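Local atomic coordinates of ferritin (Ulva pertusa, PDB entry 3VNX), a protein that stores iron, probably oxidising iron(II) with its ferroxidase activity and holding the mineral inside a hollow shell of 24 subunits. Residues V8-P11 with F12-V15; F75-F78 with F79-S83; M94-Q97 with T98-G102. All coordinates share one frame; numbering follows the deposited sequence.

Contact 1. Residues V8-P11 with F12-V15; sequences VFQP and FSEV
Hydrogen bonds gather on Gln10 O, the carbonyl of the N-cap residue of the short helix 11-14. Glu14 N reaches it at 2.9 Å with a nearly straight N-H (174°), and Ser13 OG comes in at 3.0 Å from Gln10 O, tilted from the carbonyl plane. Because Ser13 OG sits between its own N and carbonyl carbon (chi1 76°), the hydroxyl turns back over the first turn.

Water 1 makes the second polar link: it accepts from Gln10 N and donates to Val8 O and, at 2.8 Å, to Glu14 OE1. That carboxylate also touches Phe9, OE1 lying in the ring plane 3.0 Å from CD2, with the two planes 80° apart. The apolar contact is Pro11 CG resting 3.9 Å from Phe12 CD2.

With an alanine here in place of Glu14, water 1 would probably lose one of its acceptors, and the Phe9 edge its carboxylate neighbour. Phe9, Pro11, Phe12 and Val15 all pack on a second subunit, whose Lys141 is a long, weak partner of Glu14 OE2. The turn, probably part of the extension peptide of plant ferritin, thus satisfies Gln10 O and the water-linked Glu14 OE1 locally while its apolar groups meet the neighbouring subunit.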
ATOM      1  N   VAL A   8     -25.296 -30.133  51.087  1.00 79.31           N
ATOM      2  CA  VAL A   8     -26.753 -30.105  50.965  1.00 86.62           C
ATOM      3  C   VAL A   8     -27.186 -30.236  49.499  1.00 96.90           C
ATOM      4  O   VAL A   8     -28.366 -30.481  49.198  1.00 92.40           O
ATOM      5  CB  VAL A   8     -27.376 -28.851  51.649  1.00 84.19           C
ATOM      6  CG1 VAL A   8     -28.811 -28.600  51.162  1.00 82.97           C
ATOM      7  CG2 VAL A   8     -27.331 -29.003  53.168  1.00 77.86           C
ATOM      8  N   PHE A   9     -26.228 -30.082  48.586  1.00 92.05           N
ATOM      9  CA  PHE A   9     -26.463 -30.464  47.194  1.00 72.49           C
ATOM     10  C   PHE A   9     -25.568 -31.639  46.808  1.00 76.78           C
ATOM     11  O   PHE A   9     -24.341 -31.508  46.690  1.00 72.71           O
ATOM     12  CB  PHE A   9     -26.309 -29.292  46.225  1.00 68.63           C
ATOM     13  CG  PHE A   9     -26.657 -29.641  44.796  1.00 65.20           C
ATOM     14  CD1 PHE A   9     -25.737 -29.432  43.765  1.00 61.43           C
ATOM     15  CD2 PHE A   9     -27.887 -30.209  44.489  1.00 60.66           C
ATOM     16  CE1 PHE A   9     -26.050 -29.764  42.438  1.00 57.16           C
ATOM     17  CE2 PHE A   9     -28.213 -30.544  43.178  1.00 59.31           C
ATOM     18  CZ  PHE A   9     -27.289 -30.320  42.145  1.00 60.92           C
ATOM     19  N   GLN A  10     -26.207 -32.794  46.651  1.00 78.99           N
ATOM     20  CA  GLN A  10     -25.543 -34.017  46.242  1.00 73.13           C
ATOM     21  C   GLN A  10     -26.025 -34.342  44.839  1.00 71.08           C
ATOM     22  O   GLN A  10     -27.045 -35.010  44.655  1.00 66.30           O
ATOM     23  CB  GLN A  10     -25.874 -35.159  47.200  1.00 81.05           C
ATOM     24  CG  GLN A  10     -24.729 -36.150  47.410  1.00 89.56           C
ATOM     25  CD  GLN A  10     -23.604 -35.580  48.276  1.00 92.38           C
ATOM     26  OE1 GLN A  10     -22.640 -36.277  48.605  1.00 90.12           O
ATOM     27  NE2 GLN A  10     -23.729 -34.309  48.646  1.00 91.60           N
ATOM     28  N   PRO A  11     -25.295 -33.840  43.843  1.00 68.16           N
ATOM     29  CA  PRO A  11     -25.611 -33.972  42.423  1.00 61.62           C
ATOM     30  C   PRO A  11     -25.819 -35.420  42.014  1.00 55.81           C
ATOM     31  O   PRO A  11     -26.734 -35.714  41.253  1.00 58.21           O
ATOM     32  CB  PRO A  11     -24.355 -33.420  41.741  1.00 59.61           C
ATOM     33  CG  PRO A  11     -23.289 -33.445  42.799  1.00 55.55           C
ATOM     34  CD  PRO A  11     -24.016 -33.147  44.053  1.00 65.42           C
ATOM     35  N   PHE A  12     -24.979 -36.317  42.511  1.00 55.40           N
ATOM     36  CA  PHE A  12     -25.062 -37.705  42.079  1.00 59.23           C
ATOM     37  C   PHE A  12     -26.226 -38.469  42.691  1.00 60.16           C
ATOM     38  O   PHE A  12     -26.670 -39.472  42.137  1.00 62.41           O
ATOM     39  CB  PHE A  12     -23.744 -38.431  42.312  1.00 57.97           C
ATOM     40  CG  PHE A  12     -22.615 -37.866  41.515  1.00 49.57           C
ATOM     41  CD1 PHE A  12     -22.405 -38.273  40.213  1.00 52.40           C
ATOM     42  CD2 PHE A  12     -21.778 -36.909  42.059  1.00 56.12           C
ATOM     43  CE1 PHE A  12     -21.354 -37.742  39.462  1.00 56.43           C
ATOM     44  CE2 PHE A  12     -20.730 -36.373  41.323  1.00 56.61           C
ATOM     45  CZ  PHE A  12     -20.519 -36.791  40.020  1.00 51.15           C
ATOM     46  N   SER A  13     -26.733 -38.005  43.824  1.00 59.59           N
ATOM     47  CA  SER A  13     -27.945 -38.622  44.336  1.00 65.52           C
ATOM     48  C   SER A  13     -29.114 -38.007  43.582  1.00 56.52           C
ATOM     49  O   SER A  13     -29.945 -38.723  43.041  1.00 56.64           O
ATOM     50  CB  SER A  13     -28.080 -38.466  45.854  1.00 56.88           C
ATOM     51  OG  SER A  13     -28.488 -37.160  46.203  1.00 77.97           O
ATOM     52  N   GLU A  14     -29.131 -36.679  43.499  1.00 57.93           N
ATOM     53  CA  GLU A  14     -30.225 -35.949  42.848  1.00 58.78           C
ATOM     54  C   GLU A  14     -30.449 -36.277  41.364  1.00 54.84           C
ATOM     55  O   GLU A  14     -31.530 -36.034  40.825  1.00 51.55           O
ATOM     56  CB  GLU A  14     -30.021 -34.436  42.989  1.00 55.69           C
ATOM     57  CG  GLU A  14     -30.019 -33.908  44.415  1.00 61.98           C
ATOM     58  CD  GLU A  14     -30.687 -32.538  44.525  1.00 67.17           C
ATOM     59  OE1 GLU A  14     -30.297 -31.743  45.410  1.00 66.66           O
ATOM     60  OE2 GLU A  14     -31.604 -32.254  43.720  1.00 57.18           O
ATOM     61  N   VAL A  15     -29.433 -36.805  40.694  1.00 56.99           N
ATOM     62  CA  VAL A  15     -29.522 -36.994  39.247  1.00 56.55           C
ATOM     63  C   VAL A  15     -29.969 -38.404  38.890  1.00 59.73           C
ATOM     64  O   VAL A  15     -30.147 -38.730  37.714  1.00 53.09           O
ATOM     65  CB  VAL A  15     -28.178 -36.708  38.553  1.00 57.64           C
ATOM     66  CG1 VAL A  15     -27.196 -37.843  38.820  1.00 55.23           C
ATOM     67  CG2 VAL A  15     -28.386 -36.492  37.044  1.00 56.34           C
TER
HETATM   68  O   HOH W   1     -28.593 -32.995  47.240  1.00 73.46           O

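Contact 2. Residues F75-F78 with F79-S83; sequences FAKF and FKEAS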
ATOM      1  N   PHE A  75     -44.334  -4.554  -5.835  1.00 35.39           N
ATOM      2  CA  PHE A  75     -45.262  -5.267  -4.962  1.00 41.28           C
ATOM      3  C   PHE A  75     -44.943  -6.764  -5.053  1.00 43.86           C
ATOM      4  O   PHE A  75     -44.949  -7.490  -4.038  1.00 36.04           O
ATOM      5  CB  PHE A  75     -46.725  -4.991  -5.366  1.00 45.68           C
ATOM      6  CG  PHE A  75     -47.263  -3.657  -4.877  1.00 49.05           C
ATOM      7  CD1 PHE A  75     -48.081  -3.591  -3.755  1.00 44.31           C
ATOM      8  CD2 PHE A  75     -46.955  -2.480  -5.538  1.00 40.62           C
ATOM      9  CE1 PHE A  75     -48.568  -2.390  -3.305  1.00 31.81           C
ATOM     10  CE2 PHE A  75     -47.437  -1.270  -5.094  1.00 35.03           C
ATOM     11  CZ  PHE A  75     -48.239  -1.222  -3.974  1.00 43.92           C
ATOM     12  N   ALA A  76     -44.640  -7.220  -6.269  1.00 34.11           N
ATOM     13  CA  ALA A  76     -44.316  -8.625  -6.465  1.00 44.02           C
ATOM     14  C   ALA A  76     -43.089  -9.025  -5.635  1.00 44.17           C
ATOM     15  O   ALA A  76     -43.075 -10.075  -4.986  1.00 42.39           O
ATOM     16  CB  ALA A  76     -44.113  -8.947  -7.944  1.00 32.75           C
ATOM     17  N   LYS A  77     -42.063  -8.186  -5.649  1.00 41.44           N
ATOM     18  CA  LYS A  77     -40.838  -8.484  -4.916  1.00 42.01           C
ATOM     19  C   LYS A  77     -41.145  -8.513  -3.427  1.00 45.34           C
ATOM     20  O   LYS A  77     -40.757  -9.449  -2.692  1.00 38.21           O
ATOM     21  CB  LYS A  77     -39.775  -7.436  -5.239  1.00 39.45           C
ATOM     22  CG  LYS A  77     -38.494  -7.508  -4.430  1.00 54.03           C
ATOM     23  CD  LYS A  77     -37.421  -6.567  -5.031  1.00 60.24           C
ATOM     24  CE  LYS A  77     -36.173  -6.460  -4.143  1.00 66.85           C
ATOM     25  NZ  LYS A  77     -36.467  -5.880  -2.789  1.00 80.32           N
ATOM     26  N   PHE A  78     -41.862  -7.483  -2.992  1.00 39.14           N
ATOM     27  CA  PHE A  78     -42.295  -7.379  -1.607  1.00 43.62           C
ATOM     28  C   PHE A  78     -42.978  -8.660  -1.124  1.00 44.63           C
ATOM     29  O   PHE A  78     -42.702  -9.156  -0.028  1.00 40.32           O
ATOM     30  CB  PHE A  78     -43.251  -6.201  -1.436  1.00 39.92           C
ATOM     31  CG  PHE A  78     -43.767  -6.057  -0.043  1.00 49.18           C
ATOM     32  CD1 PHE A  78     -43.048  -5.334   0.903  1.00 51.68           C
ATOM     33  CD2 PHE A  78     -44.968  -6.656   0.333  1.00 44.69           C
ATOM     34  CE1 PHE A  78     -43.515  -5.195   2.198  1.00 55.09           C
ATOM     35  CE2 PHE A  78     -45.448  -6.524   1.619  1.00 52.54           C
ATOM     36  CZ  PHE A  78     -44.719  -5.788   2.562  1.00 58.64           C
ATOM     37  N   PHE A  79     -43.870  -9.208  -1.942  1.00 40.27           N
ATOM     38  CA  PHE A  79     -44.576 -10.396  -1.502  1.00 45.00           C
ATOM     39  C   PHE A  79     -43.736 -11.662  -1.560  1.00 42.99           C
ATOM     40  O   PHE A  79     -43.903 -12.547  -0.723  1.00 44.09           O
ATOM     41  CB  PHE A  79     -45.922 -10.550  -2.209  1.00 47.06           C
ATOM     42  CG  PHE A  79     -46.940  -9.577  -1.726  1.00 48.02           C
ATOM     43  CD1 PHE A  79     -47.309  -9.564  -0.386  1.00 50.73           C
ATOM     44  CD2 PHE A  79     -47.508  -8.657  -2.589  1.00 45.75           C
ATOM     45  CE1 PHE A  79     -48.241  -8.659   0.090  1.00 45.93           C
ATOM     46  CE2 PHE A  79     -48.447  -7.743  -2.125  1.00 51.67           C
ATOM     47  CZ  PHE A  79     -48.817  -7.747  -0.786  1.00 53.54           C
ATOM     48  N   LYS A  80     -42.834 -11.755  -2.530  1.00 39.36           N
ATOM     49  CA  LYS A  80     -41.937 -12.899  -2.539  1.00 45.37           C
ATOM     50  C   LYS A  80     -41.113 -12.906  -1.250  1.00 44.85           C
ATOM     51  O   LYS A  80     -40.959 -13.952  -0.610  1.00 44.78           O
ATOM     52  CB  LYS A  80     -41.031 -12.913  -3.776  1.00 38.18           C
ATOM     53  CG  LYS A  80     -39.978 -14.033  -3.751  1.00 46.44           C
ATOM     54  CD  LYS A  80     -40.601 -15.410  -3.455  1.00 46.48           C
ATOM     55  CE  LYS A  80     -39.661 -16.565  -3.824  1.00 47.17           C
ATOM     56  NZ  LYS A  80     -38.398 -16.575  -3.033  1.00 48.99           N
ATOM     57  N   GLU A  81     -40.600 -11.738  -0.860  1.00 48.24           N
ATOM     58  CA  GLU A  81     -39.809 -11.629   0.360  0.59 43.66           C
ATOM     59  C   GLU A  81     -40.663 -11.952   1.585  1.00 46.45           C
ATOM     60  O   GLU A  81     -40.269 -12.745   2.442  1.00 43.67           O
ATOM     61  CB  GLU A  81     -39.187 -10.235   0.463  0.59 45.67           C
ATOM     62  CG  GLU A  81     -38.129  -9.981  -0.608  0.59 50.93           C
ATOM     63  CD  GLU A  81     -37.737  -8.520  -0.740  0.59 56.25           C
ATOM     64  OE1 GLU A  81     -38.426  -7.647  -0.160  0.59 53.97           O
ATOM     65  OE2 GLU A  81     -36.736  -8.251  -1.439  0.59 57.52           O
ATOM     66  N   ALA A  82     -41.843 -11.343   1.668  1.00 46.34           N
ATOM     67  CA  ALA A  82     -42.738 -11.668   2.775  1.00 48.27           C
ATOM     68  C   ALA A  82     -42.974 -13.182   2.818  1.00 49.02           C
ATOM     69  O   ALA A  82     -43.003 -13.779   3.903  1.00 48.94           O
ATOM     70  CB  ALA A  82     -44.059 -10.903   2.674  1.00 33.74           C
ATOM     71  N   SER A  83     -43.110 -13.805   1.645  1.00 35.26           N
ATOM     72  CA  SER A  83     -43.304 -15.254   1.600  1.00 44.91           C
ATOM     73  C   SER A  83     -42.091 -16.030   2.137  1.00 46.44           C
ATOM     74  O   SER A  83     -42.237 -16.926   2.977  1.00 41.29           O
ATOM     75  CB  SER A  83     -43.685 -15.738   0.202  1.00 38.72           C
ATOM     76  OG  SER A  83     -43.754 -17.155   0.197  1.00 40.64           O
TER
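Phe79 and Phe78, neighbours on helix 73-99, meet in a T-shaped (edge-to-face) pair. The Phe78 edge points at one face of Phe79, with the ring planes at 83° and the centroids 5.2 Å apart. Phe78 CD2 stands 3.8 Å from Phe79 CD1, offset toward the rim of that face. Different chi1 settings bring the rings together: Phe78 CG is anti to its N (178°), whereas Phe79 CG lies beside its N and anti to the carbonyl carbon (-73°). The Phe79 ring also folds back along the helix, so that its CD2 comes 3.2 Å from Phe75 O, the acceptor of Phe79 N one turn earlier. Farther out, Phe79 CE2 makes a looser contact with Phe75 CD1.

Lys77 brings charge to another side of the helix. Its chain runs out extended and bends only at chi4, which carries NZ to Glu81 OE2 at 2.7 Å in an i to i+4 salt bridge; Glu81 is modelled in two conformers, and the pair, seen in one of them, is less certain for it. NZ approaches on the syn side, somewhat out of the carboxylate plane, and also bonds Gly200 O on helix 155-201. Below the ion pair, Glu81 N donates to Lys77 O at 2.9 Å.

Met128 of helix 123-151 touches all three phenylalanines, Leu61 of helix 38-66 packs on Phe79, and Tyr179 and Leu199 of helix 155-201 meet Phe78. The three rings therefore lie in the core of the four-helix bundle, held by weakly polar and apolar contacts, while the charged pair stays on the partly exposed side.

Contact 3. Residues M94-Q97 with T98-G102; sequences MDYQ and TKRGG
A Schellman motif ends helix 73-99. Its two bonds, both weak, run from Gly102 N to Gln97 O (2.9 Å) and from Gly101 N to Thr98 O (3.4 Å), and Gly101 takes a positive phi (96°) at which a side chain would press on the preceding carbonyl. Arg100 N makes the last helical bond, to Tyr96 O at 2.9 Å. Gly102 has its own reason to be glycine: a CB there would run into Gln97 OE1. That amide oxygen is held by Tyr36 OH, and Gln97 NE2 by Glu41 O and Asn45 OD1.

Within the last turn, Arg100 lies alongside Tyr96, both pointing the same way. Arg100 CG comes to 3.3 Å from Tyr96 CE2, obliquely to the ring. Bends at chi2 and chi3 then bring the guanidinium round at 90° to the ring, with Tyr96 OH at its edge and in its plane; the bond from NH1 to OH is weak at 3.4 Å. Arg100 is held more firmly by the salt bridge from NH1 to Asp154.

On the neighbouring side Lys99 NZ meets Asp95 OD2 in a weak salt bridge of 3.5 Å. Water 2 joins Asp95 O to Thr98 OG1, 2.9 Å from each.

Tyr96, Lys99 and Arg100 also pack on Val170 of a second subunit. Weak cap bonds thus close a turn that two glycines permit, whereas the firmer ties are the helical bonds and the side-chain bonds of Gln97 and of Arg100, whose NH2 reaches Val34 O.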
ATOM      1  N   MET A  94     -40.305 -24.785  13.965  1.00 38.84           N
ATOM      2  CA  MET A  94     -39.946 -26.193  13.846  1.00 44.95           C
ATOM      3  C   MET A  94     -38.651 -26.456  14.590  1.00 40.10           C
ATOM      4  O   MET A  94     -38.511 -27.455  15.311  1.00 39.03           O
ATOM      5  CB  MET A  94     -39.834 -26.586  12.372  1.00 39.36           C
ATOM      6  CG  MET A  94     -41.128 -26.320  11.602  1.00 41.39           C
ATOM      7  SD  MET A  94     -40.980 -26.342   9.810  1.00 43.89           S
ATOM      8  CE  MET A  94     -40.451 -28.046   9.540  1.00 43.18           C
ATOM      9  N   ASP A  95     -37.710 -25.537  14.432  1.00 40.26           N
ATOM     10  CA  ASP A  95     -36.442 -25.630  15.131  1.00 33.97           C
ATOM     11  C   ASP A  95     -36.640 -25.675  16.656  1.00 40.25           C
ATOM     12  O   ASP A  95     -36.054 -26.506  17.352  1.00 37.88           O
ATOM     13  CB  ASP A  95     -35.554 -24.461  14.730  1.00 39.40           C
ATOM     14  CG  ASP A  95     -34.287 -24.379  15.560  1.00 48.70           C
ATOM     15  OD1 ASP A  95     -33.462 -25.320  15.498  1.00 53.29           O
ATOM     16  OD2 ASP A  95     -34.114 -23.370  16.277  1.00 45.48           O
ATOM     17  N   TYR A  96     -37.475 -24.791  17.180  1.00 38.22           N
ATOM     18  CA  TYR A  96     -37.733 -24.826  18.613  1.00 46.28           C
ATOM     19  C   TYR A  96     -38.391 -26.143  19.009  1.00 44.47           C
ATOM     20  O   TYR A  96     -38.064 -26.711  20.058  1.00 42.79           O
ATOM     21  CB  TYR A  96     -38.583 -23.633  19.085  1.00 41.38           C
ATOM     22  CG  TYR A  96     -38.502 -23.442  20.585  1.00 46.10           C
ATOM     23  CD1 TYR A  96     -37.369 -22.860  21.161  1.00 42.36           C
ATOM     24  CD2 TYR A  96     -39.541 -23.874  21.438  1.00 39.07           C
ATOM     25  CE1 TYR A  96     -37.255 -22.698  22.548  1.00 45.38           C
ATOM     26  CE2 TYR A  96     -39.439 -23.712  22.835  1.00 42.11           C
ATOM     27  CZ  TYR A  96     -38.292 -23.121  23.378  1.00 42.68           C
ATOM     28  OH  TYR A  96     -38.160 -22.940  24.735  1.00 47.98           O
ATOM     29  N   GLN A  97     -39.311 -26.622  18.168  1.00 38.98           N
ATOM     30  CA  GLN A  97     -40.045 -27.852  18.451  1.00 41.89           C
ATOM     31  C   GLN A  97     -39.085 -29.001  18.746  1.00 43.88           C
ATOM     32  O   GLN A  97     -39.164 -29.634  19.802  1.00 40.58           O
ATOM     33  CB  GLN A  97     -40.973 -28.224  17.295  1.00 37.18           C
ATOM     34  CG  GLN A  97     -41.859 -29.428  17.587  1.00 46.46           C
ATOM     35  CD  GLN A  97     -43.064 -29.082  18.471  1.00 52.27           C
ATOM     36  OE1 GLN A  97     -42.928 -28.882  19.687  1.00 47.59           O
ATOM     37  NE2 GLN A  97     -44.255 -29.011  17.855  1.00 44.78           N
ATOM     38  N   THR A  98     -38.168 -29.257  17.817  1.00 38.63           N
ATOM     39  CA  THR A  98     -37.221 -30.350  17.994  1.00 42.03           C
ATOM     40  C   THR A  98     -36.121 -29.997  19.004  1.00 49.89           C
ATOM     41  O   THR A  98     -35.508 -30.875  19.619  1.00 46.19           O
ATOM     42  CB  THR A  98     -36.640 -30.798  16.655  1.00 41.63           C
ATOM     43  OG1 THR A  98     -36.315 -29.644  15.871  1.00 48.25           O
ATOM     44  CG2 THR A  98     -37.681 -31.633  15.902  1.00 46.83           C
ATOM     45  N   LYS A  99     -35.885 -28.704  19.181  1.00 38.27           N
ATOM     46  CA  LYS A  99     -35.016 -28.256  20.246  1.00 43.32           C
ATOM     47  C   LYS A  99     -35.544 -28.739  21.611  1.00 48.93           C
ATOM     48  O   LYS A  99     -34.769 -29.197  22.446  1.00 48.03           O
ATOM     49  CB  LYS A  99     -34.862 -26.728  20.216  1.00 46.30           C
ATOM     50  CG  LYS A  99     -33.680 -26.192  21.041  1.00 55.14           C
ATOM     51  CD  LYS A  99     -33.486 -24.674  20.883  1.00 55.49           C
ATOM     52  CE  LYS A  99     -32.664 -24.333  19.641  1.00 57.99           C
ATOM     53  NZ  LYS A  99     -32.598 -22.852  19.371  1.00 52.69           N
ATOM     54  N   ARG A 100     -36.855 -28.648  21.836  1.00 46.31           N
ATOM     55  CA  ARG A 100     -37.417 -28.974  23.151  1.00 47.21           C
ATOM     56  C   ARG A 100     -37.814 -30.442  23.306  1.00 51.05           C
ATOM     57  O   ARG A 100     -38.335 -30.833  24.351  1.00 50.25           O
ATOM     58  CB  ARG A 100     -38.637 -28.096  23.470  1.00 46.85           C
ATOM     59  CG  ARG A 100     -38.324 -26.641  23.843  1.00 39.29           C
ATOM     60  CD  ARG A 100     -37.603 -26.508  25.190  1.00 44.45           C
ATOM     61  NE  ARG A 100     -38.359 -27.101  26.301  1.00 54.33           N
ATOM     62  CZ  ARG A 100     -39.343 -26.494  26.968  1.00 49.57           C
ATOM     63  NH1 ARG A 100     -39.707 -25.258  26.643  1.00 41.98           N
ATOM     64  NH2 ARG A 100     -39.960 -27.124  27.966  1.00 44.58           N
ATOM     65  N   GLY A 101     -37.579 -31.242  22.269  1.00 54.10           N
ATOM     66  CA  GLY A 101     -37.923 -32.654  22.297  1.00 46.82           C
ATOM     67  C   GLY A 101     -39.279 -32.941  21.663  1.00 47.34           C
ATOM     68  O   GLY A 101     -39.658 -34.093  21.498  1.00 48.78           O
ATOM     69  N   GLY A 102     -40.025 -31.900  21.319  1.00 43.15           N
ATOM     70  CA  GLY A 102     -41.290 -32.086  20.631  1.00 47.62           C
ATOM     71  C   GLY A 102     -41.098 -32.588  19.211  1.00 44.56           C
ATOM     72  O   GLY A 102     -39.986 -32.580  18.694  1.00 49.92           O
TER
HETATM   73  O   HOH W   2     -33.867 -28.284  16.681  1.00 42.78           O

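Contacts 2 and 3 lie on the same helix, 73-99, their centres about 28 Å apart on opposite sides of the chain's centre; contact 2 belongs to the bundle core and contact 3 to the helix end. Contact 1 stands well away, probably in the extension peptide: its centre is about 55 Å from that of contact 2 and about 28 Å from that of contact 3, whose nearest atoms are about 17 Å off. Contacts 1 and 3 both touch the second subunit, contacts 2 and 3 the third, so each meets a subunit interface, contact 2 through Lys80 and Ser83. The distance to a bound calcium ion is about 10 Å from the Ala82 side chain and about 11 Å from that of Tyr96, too far for either to be a ligand.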